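Local coordinates for protein aminopentol aminotransferase (Sphingopyxis macrogoltabida, PDB 6HBS) that transfers the amino group of aminopentol, the hydrolysed form of fumonisin B1, to pyruvate with the help of pyridoxal 5'-phosphate, at residues L30-F35 against Y371-Y375; A342-F348 against P374-L380. The contacts are given in a common frame with arbitrary orientation. Residues are numbered along the deposited sequence.

Interaction 1. Residues L30-F35 against Y371-Y375; sequences LLPPEF and YVHPY
In this fold type I aminotransferase, the N-terminal loop before strand 39-43 packs on the C-terminal chain leaving strand 370-371, plain structural packing between the two regions. The segments run antiparallel as irregular backbone, Leu31 opposite Pro374 (CA to CA 8.0 Å) and Phe35 opposite Tyr371 (8.6 Å). A type I turn from Pro32 to Phe35, closed by Phe35 N to Pro32 O at 3.1 Å, lifts Pro33 and Glu34 clear and leaves Leu31 and Phe35 as two bumps. Leu31 (mt) drops its tip into a hollow lined by Tyr371, His373, Pro374 and Tyr375: Leu31 CD2 lies 3.6 Å from Pro374 CD and 4.1 Å from the His373 ring centroid, a CH-pi contact. The Phe35 ring (chi1 m) fills the space between Tyr371 and Pro374, Phe35 CZ 3.4 Å from Val372 O; its edge meets the Tyr371 face (chi1 t) in a T-shaped pair, centroids 5.1 Å apart, planes at 80°. Leu30 CB touches Tyr375 CE2 at 3.8 Å. Tyr375 takes chi1 p; Tyr375 N donates to His373 ND1 (3.1 Å). Helix 356-367 adds Tyr359 and Leu366. A water bridges the end, 2.8 Å from Leu30 N, which donates to it, and 3.0 Å from Tyr375 OH.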
loop_
_atom_site.group_PDB
_atom_site.type_symbol
_atom_site.label_atom_id
_atom_site.label_comp_id
_atom_site.label_asym_id
_atom_site.label_seq_id
_atom_site.Cartn_x
_atom_site.Cartn_y
_atom_site.Cartn_z
ATOM N N LEU A 30 -18.036 -15.676 -2.582
ATOM C CA LEU A 30 -19.306 -15.403 -3.277
ATOM C C LEU A 30 -19.348 -16.039 -4.674
ATOM O O LEU A 30 -20.264 -15.713 -5.423
ATOM C CB LEU A 30 -19.495 -13.887 -3.403
ATOM C CG LEU A 30 -19.625 -13.119 -2.087
ATOM C CD1 LEU A 30 -19.776 -11.622 -2.354
ATOM C CD2 LEU A 30 -20.795 -13.644 -1.270
ATOM N N LEU A 31 -18.387 -16.922 -5.006
ATOM C CA LEU A 31 -18.334 -17.599 -6.322
ATOM C C LEU A 31 -18.789 -19.039 -6.190
ATOM O O LEU A 31 -18.800 -19.584 -5.097
ATOM C CB LEU A 31 -16.912 -17.545 -6.882
ATOM C CG LEU A 31 -16.477 -16.180 -7.404
ATOM C CD1 LEU A 31 -14.986 -16.161 -7.700
ATOM C CD2 LEU A 31 -17.279 -15.787 -8.638
ATOM N N PRO A 32 -19.166 -19.718 -7.295
ATOM C CA PRO A 32 -19.409 -21.161 -7.234
ATOM C C PRO A 32 -18.216 -21.895 -6.621
ATOM O O PRO A 32 -17.066 -21.450 -6.715
ATOM C CB PRO A 32 -19.699 -21.564 -8.691
ATOM C CG PRO A 32 -20.245 -20.272 -9.306
ATOM C CD PRO A 32 -19.481 -19.144 -8.610
ATOM N N PRO A 33 -18.450 -23.049 -5.959
ATOM C CA PRO A 33 -17.391 -23.736 -5.216
ATOM C C PRO A 33 -16.273 -24.295 -6.103
ATOM O O PRO A 33 -15.187 -24.560 -5.614
ATOM C CB PRO A 33 -18.160 -24.852 -4.475
ATOM C CG PRO A 33 -19.368 -25.109 -5.349
ATOM C CD PRO A 33 -19.748 -23.731 -5.847
ATOM N N GLU A 34 -16.542 -24.418 -7.407
ATOM C CA GLU A 34 -15.574 -24.911 -8.381
ATOM C C GLU A 34 -14.416 -23.928 -8.581
ATOM O O GLU A 34 -13.373 -24.313 -9.094
ATOM C CB GLU A 34 -16.259 -25.149 -9.730
ATOM C CG GLU A 34 -17.283 -26.276 -9.688
ATOM C CD GLU A 34 -18.731 -25.874 -9.497
ATOM O OE1 GLU A 34 -18.996 -24.802 -8.916
ATOM O OE2 GLU A 34 -19.593 -26.650 -9.929
ATOM N N PHE A 35 -14.625 -22.647 -8.268
ATOM C CA PHE A 35 -13.597 -21.625 -8.480
ATOM C C PHE A 35 -12.430 -21.904 -7.537
ATOM O O PHE A 35 -12.624 -22.023 -6.330
ATOM C CB PHE A 35 -14.164 -20.213 -8.320
ATOM C CG PHE A 35 -14.834 -19.698 -9.567
ATOM C CD1 PHE A 35 -16.144 -20.048 -9.866
ATOM C CD2 PHE A 35 -14.136 -18.921 -10.473
ATOM C CE1 PHE A 35 -16.748 -19.598 -11.036
ATOM C CE2 PHE A 35 -14.726 -18.484 -11.652
ATOM C CZ PHE A 35 -16.039 -18.826 -11.930
ATOM N N TYR A 371 -11.357 -18.777 -17.284
ATOM C CA TYR A 371 -11.762 -18.099 -16.070
ATOM C C TYR A 371 -12.498 -16.821 -16.468
ATOM O O TYR A 371 -11.882 -15.848 -16.868
ATOM C CB TYR A 371 -10.554 -17.781 -15.180
ATOM C CG TYR A 371 -10.871 -17.428 -13.744
ATOM C CD1 TYR A 371 -11.566 -16.269 -13.414
ATOM C CD2 TYR A 371 -10.452 -18.247 -12.701
ATOM C CE1 TYR A 371 -11.843 -15.941 -12.086
ATOM C CE2 TYR A 371 -10.714 -17.929 -11.370
ATOM C CZ TYR A 371 -11.405 -16.768 -11.065
ATOM O OH TYR A 371 -11.656 -16.469 -9.768
ATOM N N VAL A 372 -13.813 -16.834 -16.274
ATOM C CA VAL A 372 -14.666 -15.674 -16.438
ATOM C C VAL A 372 -15.465 -15.480 -15.139
ATOM O O VAL A 372 -15.589 -16.393 -14.317
ATOM C CB VAL A 372 -15.621 -15.835 -17.632
ATOM C CG1 VAL A 372 -14.895 -15.748 -18.953
ATOM C CG2 VAL A 372 -16.453 -17.107 -17.528
ATOM N N HIS A 373 -16.016 -14.281 -14.963
ATOM C CA HIS A 373 -16.535 -13.863 -13.681
ATOM C C HIS A 373 -18.005 -13.517 -13.803
ATOM O O HIS A 373 -18.368 -12.729 -14.665
ATOM C CB HIS A 373 -15.725 -12.690 -13.127
ATOM C CG HIS A 373 -15.848 -12.517 -11.644
ATOM N ND1 HIS A 373 -17.047 -12.254 -11.007
ATOM C CD2 HIS A 373 -14.902 -12.495 -10.680
ATOM C CE1 HIS A 373 -16.841 -12.162 -9.710
ATOM N NE2 HIS A 373 -15.528 -12.311 -9.477
ATOM N N PRO A 374 -18.886 -14.096 -12.954
ATOM C CA PRO A 374 -20.319 -13.836 -13.050
ATOM C C PRO A 374 -20.843 -12.545 -12.408
ATOM O O PRO A 374 -22.018 -12.235 -12.658
ATOM C CB PRO A 374 -20.910 -15.041 -12.301
ATOM C CG PRO A 374 -19.911 -15.331 -11.247
ATOM C CD PRO A 374 -18.586 -15.120 -11.939
ATOM N N TYR A 375 -20.017 -11.794 -11.630
ATOM C CA TYR A 375 -20.548 -10.532 -11.024
ATOM C C TYR A 375 -19.599 -9.320 -11.141
ATOM O O TYR A 375 -20.039 -8.189 -10.931
ATOM C CB TYR A 375 -21.074 -10.796 -9.602
ATOM C CG TYR A 375 -20.056 -11.085 -8.536
ATOM C CD1 TYR A 375 -19.207 -10.088 -8.059
ATOM C CD2 TYR A 375 -19.954 -12.345 -7.971
ATOM C CE1 TYR A 375 -18.272 -10.334 -7.058
ATOM C CE2 TYR A 375 -19.014 -12.613 -6.980
ATOM C CZ TYR A 375 -18.184 -11.602 -6.510
ATOM O OH TYR A 375 -17.254 -11.866 -5.553
HETATM O O HOH W 1 -16.188 -14.110 -3.914
#

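Interaction 2. Residues A342-F348 against P374-L380; sequences AQMPQIF and PYHNMFL
The two segments run antiparallel, joined by two backbone hydrogen bonds although 374-380 is no regular strand. CA atoms pair Phe348 with Pro374 (6.6 Å), Gln346 with Asn377 (4.5 Å), Met344 with Phe379 (4.4 Å) and Gln343 with Leu380 (5.1 Å). At Pro374 the chains are still apart, and the Phe348 ring (chi1 m) fills the gap, its CE1 3.3 Å from Pro374 O and 3.8 Å from Tyr375 CA. Tyr375 and His376 point their CB atoms away; His376 ND1 donates to Asn377 O (2.7 Å). Asn377, at chi1 p, gives ND2 to Met378 O (3.0 Å), while its OD1 accepts from Arg233. Gln346 (chi1 t) bends OE1 over the 376-377 peptide, 3.0 Å from His376 C, and sends NE2 to Glu203 O. Met378 N then donates to Pro345 O (2.8 Å, 177°), and Met378 CE meets Ile347 CD1 at 3.8 Å. Met378 O takes a CA-H...O contact from Met344 CA (3.1 Å). Phe379 forms an oblique Met-aromatic contact with Met344, SD 5.3 Å from the ring centroid. Leu380 N closes the pairing on Gln343 O (2.9 Å). With the His376 side chain about 6 Å from a bound PLP and Asn377 tied to Arg233 of the cofactor pocket, this is C-terminal small-domain chain bordering the active site of a fold type I enzyme.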
loop_
_atom_site.group_PDB
_atom_site.type_symbol
_atom_site.label_atom_id
_atom_site.label_comp_id
_atom_site.label_asym_id
_atom_site.label_seq_id
_atom_site.Cartn_x
_atom_site.Cartn_y
_atom_site.Cartn_z
ATOM N N ALA A 342 -15.716 -3.579 -24.654
ATOM C CA ALA A 342 -15.449 -4.997 -24.891
ATOM C C ALA A 342 -14.129 -5.427 -24.231
ATOM O O ALA A 342 -13.992 -6.597 -23.880
ATOM C CB ALA A 342 -15.410 -5.303 -26.371
ATOM N N GLN A 343 -13.179 -4.496 -24.069
ATOM C CA GLN A 343 -11.860 -4.800 -23.420
ATOM C C GLN A 343 -11.958 -4.856 -21.873
ATOM O O GLN A 343 -10.966 -5.234 -21.206
ATOM C CB GLN A 343 -10.801 -3.784 -23.874
ATOM C CG GLN A 343 -10.991 -2.341 -23.404
ATOM C CD GLN A 343 -11.758 -1.443 -24.345
ATOM O OE1 GLN A 343 -12.670 -1.904 -25.020
ATOM N NE2 GLN A 343 -11.409 -0.159 -24.389
ATOM N N MET A 344 -13.072 -4.396 -21.283
ATOM C CA MET A 344 -13.323 -4.518 -19.838
ATOM C C MET A 344 -14.777 -4.905 -19.640
ATOM O O MET A 344 -15.549 -4.123 -19.092
ATOM C CB MET A 344 -13.077 -3.206 -19.086
ATOM C CG MET A 344 -11.648 -2.793 -19.081
ATOM S SD MET A 344 -11.313 -1.265 -18.139
ATOM C CE MET A 344 -12.154 -1.507 -16.581
ATOM N N PRO A 345 -15.185 -6.107 -20.094
ATOM C CA PRO A 345 -16.602 -6.422 -20.223
ATOM C C PRO A 345 -17.253 -6.965 -18.961
ATOM O O PRO A 345 -16.626 -7.661 -18.158
ATOM C CB PRO A 345 -16.603 -7.484 -21.355
ATOM C CG PRO A 345 -15.304 -8.221 -21.164
ATOM C CD PRO A 345 -14.325 -7.173 -20.641
ATOM N N GLN A 346 -18.519 -6.594 -18.791
ATOM C CA GLN A 346 -19.410 -7.217 -17.826
ATOM C C GLN A 346 -20.349 -8.104 -18.655
ATOM O O GLN A 346 -20.979 -7.631 -19.609
ATOM C CB GLN A 346 -20.166 -6.139 -17.051
ATOM C CG GLN A 346 -21.043 -6.646 -15.924
ATOM C CD GLN A 346 -20.259 -6.809 -14.645
ATOM O OE1 GLN A 346 -19.421 -7.706 -14.547
ATOM N NE2 GLN A 346 -20.531 -5.939 -13.668
ATOM N N ILE A 347 -20.400 -9.382 -18.319
ATOM C CA ILE A 347 -21.114 -10.375 -19.130
ATOM C C ILE A 347 -22.097 -11.095 -18.203
ATOM O O ILE A 347 -21.740 -11.992 -17.479
ATOM C CB ILE A 347 -20.129 -11.337 -19.827
ATOM C CG1 ILE A 347 -19.133 -10.584 -20.715
ATOM C CG2 ILE A 347 -20.902 -12.386 -20.623
ATOM C CD1 ILE A 347 -18.025 -11.460 -21.325
ATOM N N PHE A 348 -23.331 -10.597 -18.200
ATOM C CA PHE A 348 -24.414 -11.141 -17.450
ATOM C C PHE A 348 -25.442 -11.806 -18.388
ATOM O O PHE A 348 -25.403 -11.619 -19.616
ATOM C CB PHE A 348 -25.128 -10.016 -16.691
ATOM C CG PHE A 348 -24.389 -9.381 -15.533
ATOM C CD1 PHE A 348 -23.157 -9.843 -15.091
ATOM C CD2 PHE A 348 -24.956 -8.301 -14.866
ATOM C CE1 PHE A 348 -22.503 -9.232 -14.025
ATOM C CE2 PHE A 348 -24.288 -7.680 -13.819
ATOM C CZ PHE A 348 -23.074 -8.160 -13.387
ATOM N N PRO A 374 -18.886 -14.096 -12.954
ATOM C CA PRO A 374 -20.319 -13.836 -13.050
ATOM C C PRO A 374 -20.843 -12.545 -12.408
ATOM O O PRO A 374 -22.018 -12.235 -12.658
ATOM C CB PRO A 374 -20.910 -15.041 -12.301
ATOM C CG PRO A 374 -19.911 -15.331 -11.247
ATOM C CD PRO A 374 -18.586 -15.120 -11.939
ATOM N N TYR A 375 -20.017 -11.794 -11.630
ATOM C CA TYR A 375 -20.548 -10.532 -11.024
ATOM C C TYR A 375 -19.599 -9.320 -11.141
ATOM O O TYR A 375 -20.039 -8.189 -10.931
ATOM C CB TYR A 375 -21.074 -10.796 -9.602
ATOM C CG TYR A 375 -20.056 -11.085 -8.536
ATOM C CD1 TYR A 375 -19.207 -10.088 -8.059
ATOM C CD2 TYR A 375 -19.954 -12.345 -7.971
ATOM C CE1 TYR A 375 -18.272 -10.334 -7.058
ATOM C CE2 TYR A 375 -19.014 -12.613 -6.980
ATOM C CZ TYR A 375 -18.184 -11.602 -6.510
ATOM O OH TYR A 375 -17.254 -11.866 -5.553
ATOM N N HIS A 376 -18.334 -9.526 -11.509
ATOM C CA HIS A 376 -17.322 -8.477 -11.572
ATOM C C HIS A 376 -16.878 -8.331 -13.015
ATOM O O HIS A 376 -16.721 -9.339 -13.728
ATOM C CB HIS A 376 -16.126 -8.814 -10.668
ATOM C CG HIS A 376 -15.120 -7.720 -10.466
ATOM N ND1 HIS A 376 -14.282 -7.275 -11.481
ATOM C CD2 HIS A 376 -14.773 -7.026 -9.347
ATOM C CE1 HIS A 376 -13.485 -6.326 -11.012
ATOM N NE2 HIS A 376 -13.766 -6.156 -9.682
ATOM N N ASN A 377 -16.604 -7.100 -13.440
ATOM C CA ASN A 377 -16.159 -6.911 -14.798
ATOM C C ASN A 377 -14.832 -7.636 -15.014
ATOM O O ASN A 377 -14.042 -7.828 -14.076
ATOM C CB ASN A 377 -16.009 -5.450 -15.231
ATOM C CG ASN A 377 -14.825 -4.758 -14.594
ATOM O OD1 ASN A 377 -14.942 -4.244 -13.489
ATOM N ND2 ASN A 377 -13.677 -4.758 -15.272
ATOM N N MET A 378 -14.632 -8.043 -16.278
ATOM C CA MET A 378 -13.429 -8.704 -16.731
ATOM C C MET A 378 -12.522 -7.707 -17.434
ATOM O O MET A 378 -12.820 -6.516 -17.513
ATOM C CB MET A 378 -13.827 -9.890 -17.615
ATOM C CG MET A 378 -14.358 -10.993 -16.754
ATOM S SD MET A 378 -15.323 -12.223 -17.641
ATOM C CE MET A 378 -16.896 -11.377 -17.738
ATOM N N PHE A 379 -11.374 -8.205 -17.885
ATOM C CA PHE A 379 -10.345 -7.422 -18.498
ATOM C C PHE A 379 -9.671 -8.229 -19.613
ATOM O O PHE A 379 -9.470 -9.436 -19.475
ATOM C CB PHE A 379 -9.248 -7.069 -17.488
ATOM C CG PHE A 379 -9.673 -6.266 -16.282
ATOM C CD1 PHE A 379 -10.277 -6.869 -15.192
ATOM C CD2 PHE A 379 -9.503 -4.890 -16.265
ATOM C CE1 PHE A 379 -10.629 -6.115 -14.082
ATOM C CE2 PHE A 379 -9.876 -4.134 -15.161
ATOM C CZ PHE A 379 -10.403 -4.753 -14.062
ATOM N N LEU A 380 -9.298 -7.533 -20.683
ATOM C CA LEU A 380 -8.418 -8.086 -21.710
ATOM C C LEU A 380 -6.995 -7.569 -21.487
ATOM O O LEU A 380 -6.785 -6.424 -21.099
ATOM C CB LEU A 380 -8.915 -7.707 -23.109
ATOM C CG LEU A 380 -9.863 -8.706 -23.768
ATOM C CD1 LEU A 380 -9.171 -10.009 -24.098
ATOM C CD2 LEU A 380 -11.098 -8.949 -22.914
#

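How the interactions relate
Reading from the N terminus, 30-35 comes first and meets 371-375, so interaction 1 closes a long loop of 335 residues that takes in the seven-stranded sheet and Lys258 of the cofactor pocket. Late in that loop 342-348 starts a second, short one of 25 residues, which interaction 2 closes on 374-380 after passing through helix 356-367 and strand 370-371. The short loop thus starts within the long one, and both end on the same stretch, sharing Pro374 and Tyr375. Met378 SD also packs back at 3.4 Å from His373 N. Together they join the N-terminal loop, helix 356-367 and the 336-349 hairpin.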